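PDB 1O22: orphan protein TM0875 from Thermotoga maritima, which is of unknown function but has a fold that was new when it was determined. Local coordinates for residues A[133-137]-A[138-142]. Sequence-based numbering, arbitrary orientation. Where two conformers were deposited one is given.
Sequences KKKNR and NELVE
Val141 N donates to Arg137 O at 2.9 Å in the first turn of helix 137-152, and the Val141 side chain packs on Leu19 and Ile21 of strand 19-25 and on Phe161 and Val163 of strand 159-165. Just before this turn, Asn136 OD1 accepts a hydrogen bond from Glu139 N at 3.1 Å, with the donor tilted 34° from the carbonyl plane. OD1 is brought to Glu139 N by the first torsion of Asn136, which sets CG between its own N and carbonyl carbon (chi1 63°). Glu139 returns the bond: its OE1 takes the Asn136 N-H at 3.1 Å, on the anti side, 27° out of the carboxylate plane. The reciprocal pair is a capping box, with Asn136 as N-cap of helix 137-152, where the chain enters from the lysine-rich loop after strand 122-128. An alanine in place of Glu139 would remove the carboxylate and would probably leave Asn136 N without this acceptor, the cap then resting on Asn136 alone. In one of the two conformers of Leu140, Lys135 crosses it at about a right angle, with Lys135 CB against Leu140 CD2, while Leu140 also packs on Ile125 and Val127 of strand 122-128. A water accepts from Arg137 NE at 3.3 Å; its approach to Asn138 OD1 is doubtfully short.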
loop_
_atom_site.group_PDB
_atom_site.type_symbol
_atom_site.label_atom_id
_atom_site.label_comp_id
_atom_site.label_asym_id
_atom_site.label_seq_id
_atom_site.Cartn_x
_atom_site.Cartn_y
_atom_site.Cartn_z
ATOM N N LYS A 133 11.457 4.360 -26.166
ATOM C CA LYS A 133 12.211 5.553 -26.579
ATOM C C LYS A 133 11.303 6.576 -27.269
ATOM O O LYS A 133 11.460 7.782 -27.093
ATOM C CB LYS A 133 13.394 5.179 -27.533
ATOM C CG LYS A 133 14.797 5.201 -26.921
ATOM C CD LYS A 133 15.833 4.321 -27.687
ATOM C CE LYS A 133 16.281 4.943 -29.034
ATOM N NZ LYS A 133 15.270 4.789 -30.121
ATOM N N LYS A 134 10.394 6.077 -28.090
ATOM C CA LYS A 134 9.501 6.929 -28.843
ATOM C C LYS A 134 8.063 6.733 -28.384
ATOM O O LYS A 134 7.158 6.991 -29.156
ATOM C CB LYS A 134 9.626 6.645 -30.358
ATOM C CG LYS A 134 11.059 6.585 -30.872
ATOM C CD LYS A 134 11.159 6.686 -32.394
ATOM C CE LYS A 134 12.520 6.205 -32.895
ATOM N NZ LYS A 134 12.719 6.415 -34.361
ATOM N N LYS A 135 7.849 6.290 -27.137
ATOM C CA LYS A 135 6.488 6.099 -26.610
ATOM C C LYS A 135 6.032 7.212 -25.648
ATOM O O LYS A 135 6.809 7.738 -24.845
ATOM C CB LYS A 135 6.347 4.735 -25.922
ATOM C CG LYS A 135 6.539 3.544 -26.846
ATOM C CD LYS A 135 5.990 2.292 -26.166
ATOM C CE LYS A 135 6.226 1.023 -26.963
ATOM N NZ LYS A 135 5.787 -0.178 -26.148
ATOM N N ASN A 136 4.754 7.561 -25.739
ATOM C CA ASN A 136 4.153 8.572 -24.862
ATOM C C ASN A 136 3.394 7.908 -23.710
ATOM O O ASN A 136 3.220 6.686 -23.661
ATOM C CB ASN A 136 3.286 9.554 -25.693
ATOM C CG ASN A 136 2.115 8.868 -26.360
ATOM O OD1 ASN A 136 1.299 8.289 -25.695
ATOM N ND2 ASN A 136 2.061 8.902 -27.678
ATOM N N ARG A 137 2.973 8.708 -22.755
ATOM C CA ARG A 137 2.215 8.206 -21.616
ATOM C C ARG A 137 0.972 7.396 -21.993
ATOM O O ARG A 137 0.694 6.373 -21.347
ATOM C CB ARG A 137 1.814 9.358 -20.714
ATOM C CG ARG A 137 1.491 8.973 -19.300
ATOM C CD ARG A 137 1.015 10.138 -18.489
ATOM N NE ARG A 137 -0.341 10.468 -18.862
ATOM C CZ ARG A 137 -0.994 11.574 -18.496
ATOM N NH1 ARG A 137 -0.405 12.508 -17.741
ATOM N NH2 ARG A 137 -2.262 11.737 -18.893
ATOM N N ASN A 138 0.261 7.829 -23.033
ATOM C CA ASN A 138 -0.967 7.163 -23.506
ATOM C C ASN A 138 -0.725 5.738 -23.912
ATOM O O ASN A 138 -1.488 4.855 -23.546
ATOM C CB ASN A 138 -1.571 7.825 -24.753
ATOM C CG ASN A 138 -2.086 9.219 -24.500
ATOM O OD1 ASN A 138 -1.768 9.843 -23.478
ATOM N ND2 ASN A 138 -2.912 9.723 -25.442
ATOM N N GLU A 139 0.330 5.517 -24.686
ATOM C CA GLU A 139 0.677 4.197 -25.179
ATOM C C GLU A 139 1.035 3.241 -24.041
ATOM O O GLU A 139 0.570 2.109 -24.024
ATOM C CB GLU A 139 1.855 4.269 -26.137
ATOM C CG GLU A 139 1.558 4.915 -27.477
ATOM C CD GLU A 139 2.822 5.017 -28.317
ATOM O OE1 GLU A 139 3.580 5.973 -28.121
ATOM O OE2 GLU A 139 3.070 4.120 -29.144
ATOM N N LEU A 140 1.843 3.719 -23.104
ATOM C CA LEU A 140 2.190 2.958 -21.911
ATOM C C LEU A 140 0.985 2.605 -21.054
ATOM O O LEU A 140 0.823 1.463 -20.648
ATOM C CB LEU A 140 3.222 3.690 -21.031
ATOM C CG LEU A 140 4.715 3.481 -21.269
ATOM C CD1 LEU A 140 5.152 2.220 -20.572
ATOM C CD2 LEU A 140 5.038 3.445 -22.767
ATOM N N VAL A 141 0.198 3.600 -20.717
ATOM C CA VAL A 141 -1.008 3.383 -19.917
ATOM C C VAL A 141 -1.946 2.396 -20.613
ATOM O O VAL A 141 -2.492 1.514 -19.951
ATOM C CB VAL A 141 -1.733 4.686 -19.558
ATOM C CG1 VAL A 141 -3.073 4.399 -18.861
ATOM C CG2 VAL A 141 -0.853 5.536 -18.602
ATOM N N GLU A 142 -2.115 2.510 -21.925
ATOM C CA GLU A 142 -3.031 1.609 -22.605
ATOM C C GLU A 142 -2.542 0.166 -22.543
ATOM O O GLU A 142 -3.355 -0.758 -22.362
ATOM C CB GLU A 142 -3.309 1.979 -24.057
ATOM C CG GLU A 142 -4.262 0.955 -24.724
ATOM C CD GLU A 142 -5.662 0.884 -24.081
ATOM O OE1 GLU A 142 -5.949 -0.022 -23.215
ATOM O OE2 GLU A 142 -6.496 1.749 -24.452
HETATM O O HOH W 1 -2.307 9.162 -21.104
#